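Local coordinates for protein meta cleavage compound hydrolase (Janthinobacterium, PDB 1J1I) that hydrolyses a carbon-carbon bond of the meta-cleavage compound formed during carbazole degradation, probably releasing anthranilate, at residues 165-168 with 174-177; 254-259 with 265-270. All coordinates share one frame; numbering follows the deposited sequence.

Contact 1 of 2, residues 165-168 with 174-177; sequences HLVK and GFKI
V167 sets its CG1 methyl anti to the backbone N (chi1 176°), and this torsion aims the methyl across at F175 and I177. I177 turns CG1 anti to its carbonyl carbon (chi1 -57°) and bends again at chi2, which carries CD1 back to the helix. The two branches meet at a slant: CG1 of V167 lies 3.6 Å from CD1 of I177. The same V167 methyl also reaches the F175 ring, with CE2 of F175 3.6 Å from CG1 of V167. It approaches that ring obliquely. One valine methyl therefore has both an aliphatic and an aromatic neighbour. No hydrogen bond joins the two segments, and the contact is wholly apolar.

K168 adds the outer wall. Its chain is extended beyond CG and runs across I177 at about a right angle. CG of K168 touches CD1 of I177 at 3.6 Å. Further out, CE of K168 comes within 3.7 Å of CG1 of I177. The lysine thus packs through its methylenes, and K168 as a whole is exposed. V167, by contrast, is buried.

Residues 165-168 belong to helix 160-170. The loop that leads on to helix 179-190 holds residues 174-177. In the chain order of this alpha/beta hydrolase, both follow strand 131-137 and precede strand 225-230. This is consistent with the helical cap that many alpha/beta hydrolases insert in the chain between two core strands. The loop folds back toward helix 160-170, and F175 and I177 close over the V167 side. M181 and I182 of helix 179-190 also pack on V167, and I182 touches I177 as well. W262, from the loop beside the probable active-site H261, covers V167 and L166.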
loop_
_atom_site.group_PDB
_atom_site.type_symbol
_atom_site.label_atom_id
_atom_site.label_comp_id
_atom_site.label_asym_id
_atom_site.label_seq_id
_atom_site.Cartn_x
_atom_site.Cartn_y
_atom_site.Cartn_z
ATOM N N HIS A 165 7.552 28.168 -7.050
ATOM C CA HIS A 165 7.905 27.961 -5.652
ATOM C C HIS A 165 6.884 27.072 -4.957
ATOM O O HIS A 165 7.245 26.226 -4.144
ATOM C CB HIS A 165 8.005 29.297 -4.910
ATOM C CG HIS A 165 9.249 30.073 -5.218
ATOM N ND1 HIS A 165 10.513 29.561 -5.016
ATOM C CD2 HIS A 165 9.424 31.329 -5.695
ATOM C CE1 HIS A 165 11.412 30.469 -5.354
ATOM N NE2 HIS A 165 10.778 31.550 -5.769
ATOM N N LEU A 166 5.609 27.265 -5.279
ATOM C CA LEU A 166 4.547 26.471 -4.671
ATOM C C LEU A 166 4.683 24.994 -5.031
ATOM O O LEU A 166 4.631 24.130 -4.158
ATOM C CB LEU A 166 3.173 27.002 -5.108
ATOM C CG LEU A 166 1.891 26.330 -4.592
ATOM C CD1 LEU A 166 1.672 24.997 -5.293
ATOM C CD2 LEU A 166 1.979 26.150 -3.085
ATOM N N VAL A 167 4.861 24.704 -6.316
ATOM C CA VAL A 167 4.994 23.321 -6.757
ATOM C C VAL A 167 6.207 22.644 -6.123
ATOM O O VAL A 167 6.114 21.508 -5.662
ATOM C CB VAL A 167 5.090 23.226 -8.293
ATOM C CG1 VAL A 167 5.323 21.783 -8.717
ATOM C CG2 VAL A 167 3.804 23.759 -8.922
ATOM N N LYS A 168 7.340 23.338 -6.102
ATOM C CA LYS A 168 8.546 22.783 -5.497
ATOM C C LYS A 168 8.318 22.522 -4.010
ATOM O O LYS A 168 8.754 21.506 -3.472
ATOM C CB LYS A 168 9.729 23.745 -5.659
ATOM C CG LYS A 168 10.249 23.882 -7.075
ATOM C CD LYS A 168 11.526 24.712 -7.099
ATOM C CE LYS A 168 12.090 24.831 -8.507
ATOM N NZ LYS A 168 13.340 25.641 -8.539
ATOM N N GLY A 174 13.054 15.519 -5.116
ATOM C CA GLY A 174 13.506 14.985 -6.387
ATOM C C GLY A 174 12.597 15.295 -7.562
ATOM O O GLY A 174 12.905 14.939 -8.697
ATOM N N PHE A 175 11.478 15.960 -7.292
ATOM C CA PHE A 175 10.524 16.305 -8.339
ATOM C C PHE A 175 11.099 17.330 -9.320
ATOM O O PHE A 175 11.576 18.389 -8.917
ATOM C CB PHE A 175 9.239 16.859 -7.716
ATOM C CG PHE A 175 8.152 17.130 -8.713
ATOM C CD1 PHE A 175 7.523 16.083 -9.379
ATOM C CD2 PHE A 175 7.768 18.437 -9.005
ATOM C CE1 PHE A 175 6.526 16.332 -10.321
ATOM C CE2 PHE A 175 6.774 18.696 -9.947
ATOM C CZ PHE A 175 6.150 17.642 -10.607
ATOM N N LYS A 176 11.049 17.001 -10.607
ATOM C CA LYS A 176 11.551 17.890 -11.650
ATOM C C LYS A 176 10.419 18.752 -12.205
ATOM O O LYS A 176 9.444 18.239 -12.762
ATOM C CB LYS A 176 12.178 17.073 -12.785
ATOM C CG LYS A 176 12.674 17.916 -13.953
ATOM C CD LYS A 176 13.194 17.048 -15.093
ATOM C CE LYS A 176 13.683 17.902 -16.257
ATOM N NZ LYS A 176 14.217 17.079 -17.379
ATOM N N ILE A 177 10.550 20.064 -12.047
ATOM C CA ILE A 177 9.541 20.995 -12.532
ATOM C C ILE A 177 9.443 20.949 -14.055
ATOM O O ILE A 177 10.453 20.838 -14.749
ATOM C CB ILE A 177 9.872 22.438 -12.108
ATOM C CG1 ILE A 177 9.993 22.523 -10.583
ATOM C CG2 ILE A 177 8.799 23.386 -12.615
ATOM C CD1 ILE A 177 8.715 22.198 -9.838
#

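Contact 2 of 2, residues 254-259 with 265-270; sequences YIIPHC and IEHPED
H267 and H258 are joined by a hydrogen bond from the ring of one to the backbone of the other. NE2 of H267 donates to O of H258 at 2.8 Å, with an N-H...O angle of 156°. The oxygen lies near the ring plane, but the donor is tilted 33° from the carbonyl plane. SG of C259 meets the same ring at its edge, 3.8 Å from CD2 of H267. With an alanine in place of H267, the H258 carbonyl would probably lose this donor, and a gap is likely to open beside the C259 sulfur.

The second polar link is Y254 OH to D270 OD2, at 2.6 Å. The hydroxyl donates to the syn lone pair, and ring and carboxylate planes stand 83° apart. CG2 of I256 lies 3.8 Å from OD1 of D270. That oxygen accepts a bond from W252 of the second subunit.

The buried Y254, I256, C259 and D270 form the tight part. H258 marks the looser side: it is partly exposed and its imidazole leads away, to D249 of the second subunit. E266 points toward the other segment, with OE1 3.6 Å from C of C259; N172 and the G260 and W262 amides hold its carboxylate.

Strand 251-256 is the edge strand of this chain's sheet, beside strand 225-230. It pairs antiparallel with the second subunit. Helix 268-281 meets the strand through D270, and helix 263-266 meets the loop after it through E266.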
loop_
_atom_site.group_PDB
_atom_site.type_symbol
_atom_site.label_atom_id
_atom_site.label_comp_id
_atom_site.label_asym_id
_atom_site.label_seq_id
_atom_site.Cartn_x
_atom_site.Cartn_y
_atom_site.Cartn_z
ATOM N N TYR A 254 -1.472 3.001 1.917
ATOM C CA TYR A 254 -0.358 2.918 0.969
ATOM C C TYR A 254 0.531 4.131 1.215
ATOM O O TYR A 254 0.185 5.262 0.855
ATOM C CB TYR A 254 -0.844 2.915 -0.483
ATOM C CG TYR A 254 0.262 2.629 -1.485
ATOM C CD1 TYR A 254 1.015 1.459 -1.398
ATOM C CD2 TYR A 254 0.569 3.535 -2.503
ATOM C CE1 TYR A 254 2.047 1.194 -2.290
ATOM C CE2 TYR A 254 1.601 3.278 -3.407
ATOM C CZ TYR A 254 2.339 2.104 -3.289
ATOM O OH TYR A 254 3.377 1.844 -4.149
ATOM N N ILE A 255 1.682 3.880 1.830
ATOM C CA ILE A 255 2.626 4.932 2.177
ATOM C C ILE A 255 3.776 4.931 1.180
ATOM O O ILE A 255 4.408 3.897 0.946
ATOM C CB ILE A 255 3.160 4.716 3.604
ATOM C CG1 ILE A 255 1.998 4.360 4.546
ATOM C CG2 ILE A 255 3.866 5.965 4.091
ATOM C CD1 ILE A 255 0.952 5.448 4.713
ATOM N N ILE A 256 4.042 6.103 0.606
ATOM C CA ILE A 256 5.074 6.272 -0.412
ATOM C C ILE A 256 6.250 7.134 0.053
ATOM O O ILE A 256 6.063 8.247 0.551
ATOM C CB ILE A 256 4.462 6.923 -1.676
ATOM C CG1 ILE A 256 3.262 6.104 -2.159
ATOM C CG2 ILE A 256 5.507 7.044 -2.773
ATOM C CD1 ILE A 256 2.495 6.771 -3.311
ATOM N N PRO A 257 7.483 6.623 -0.101
ATOM C CA PRO A 257 8.668 7.382 0.313
ATOM C C PRO A 257 9.051 8.407 -0.757
ATOM O O PRO A 257 8.648 8.276 -1.912
ATOM C CB PRO A 257 9.725 6.295 0.472
ATOM C CG PRO A 257 9.384 5.354 -0.675
ATOM C CD PRO A 257 7.852 5.272 -0.571
ATOM N N HIS A 258 9.814 9.426 -0.365
ATOM C CA HIS A 258 10.276 10.450 -1.304
ATOM C C HIS A 258 9.102 10.969 -2.120
ATOM O O HIS A 258 9.160 11.058 -3.348
ATOM C CB HIS A 258 11.325 9.833 -2.222
ATOM C CG HIS A 258 12.353 9.030 -1.490
ATOM N ND1 HIS A 258 12.768 7.784 -1.912
ATOM C CD2 HIS A 258 13.032 9.286 -0.347
ATOM C CE1 HIS A 258 13.655 7.307 -1.057
ATOM N NE2 HIS A 258 13.834 8.198 -0.100
ATOM N N CYS A 259 8.039 11.317 -1.411
ATOM C CA CYS A 259 6.817 11.779 -2.035
ATOM C C CYS A 259 6.206 12.885 -1.197
ATOM O O CYS A 259 6.100 12.765 0.025
ATOM C CB CYS A 259 5.850 10.596 -2.144
ATOM S SG CYS A 259 4.287 10.936 -2.949
ATOM N N ILE A 265 1.041 13.209 -9.184
ATOM C CA ILE A 265 1.857 14.020 -10.083
ATOM C C ILE A 265 3.336 13.651 -9.958
ATOM O O ILE A 265 4.038 13.522 -10.962
ATOM C CB ILE A 265 1.697 15.539 -9.785
ATOM C CG1 ILE A 265 0.264 15.989 -10.090
ATOM C CG2 ILE A 265 2.686 16.346 -10.623
ATOM C CD1 ILE A 265 -0.023 17.438 -9.720
ATOM N N GLU A 266 3.798 13.466 -8.725
ATOM C CA GLU A 266 5.199 13.133 -8.462
ATOM C C GLU A 266 5.595 11.717 -8.888
ATOM O O GLU A 266 6.724 11.488 -9.326
ATOM C CB GLU A 266 5.505 13.319 -6.974
ATOM C CG GLU A 266 5.201 14.711 -6.445
ATOM C CD GLU A 266 5.351 14.812 -4.940
ATOM O OE1 GLU A 266 6.431 14.454 -4.417
ATOM O OE2 GLU A 266 4.386 15.252 -4.275
ATOM N N HIS A 267 4.670 10.770 -8.755
ATOM C CA HIS A 267 4.925 9.381 -9.122
ATOM C C HIS A 267 3.655 8.813 -9.740
ATOM O O HIS A 267 2.998 7.959 -9.146
ATOM C CB HIS A 267 5.294 8.570 -7.874
ATOM C CG HIS A 267 6.410 9.167 -7.072
ATOM N ND1 HIS A 267 7.724 9.143 -7.490
ATOM C CD2 HIS A 267 6.405 9.812 -5.883
ATOM C CE1 HIS A 267 8.479 9.745 -6.588
ATOM N NE2 HIS A 267 7.703 10.161 -5.604
ATOM N N PRO A 268 3.300 9.274 -10.952
ATOM C CA PRO A 268 2.086 8.799 -11.627
ATOM C C PRO A 268 1.943 7.290 -11.810
ATOM O O PRO A 268 0.885 6.730 -11.513
ATOM C CB PRO A 268 2.094 9.577 -12.953
ATOM C CG PRO A 268 3.555 9.855 -13.191
ATOM C CD PRO A 268 4.066 10.196 -11.814
ATOM N N GLU A 269 2.996 6.631 -12.288
ATOM C CA GLU A 269 2.951 5.186 -12.497
ATOM C C GLU A 269 2.718 4.443 -11.185
ATOM O O GLU A 269 1.913 3.508 -11.114
ATOM C CB GLU A 269 4.253 4.703 -13.132
ATOM C CG GLU A 269 4.434 5.143 -14.574
ATOM C CD GLU A 269 4.365 3.979 -15.546
ATOM O OE1 GLU A 269 5.261 3.105 -15.498
ATOM O OE2 GLU A 269 3.414 3.935 -16.357
ATOM N N ASP A 270 3.436 4.864 -10.152
ATOM C CA ASP A 270 3.315 4.247 -8.840
ATOM C C ASP A 270 1.884 4.416 -8.332
ATOM O O ASP A 270 1.233 3.449 -7.946
ATOM C CB ASP A 270 4.311 4.892 -7.867
ATOM C CG ASP A 270 4.332 4.208 -6.505
ATOM O OD1 ASP A 270 5.179 4.570 -5.664
ATOM O OD2 ASP A 270 3.497 3.313 -6.276
#

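In the fold
Contact 1 lies in what is probably the cap, and contact 2 at the edge of the core sheet. Their centres are 14 Å apart, and contact 1 closes along the chain before contact 2 opens. They touch through F175: its CZ is 3.7 Å from CG2 of I265, and its CD1 is 3.9 Å from CA of E266. N172, which lies between the segments of contact 1, adds a polar bridge to E266. The probable catalytic residues are S114, D233 and H261. The side chain of E266 is about 5 Å from that of H261 and about 7 Å from that of D233. The V167 side chain is about 10 Å from that of H261.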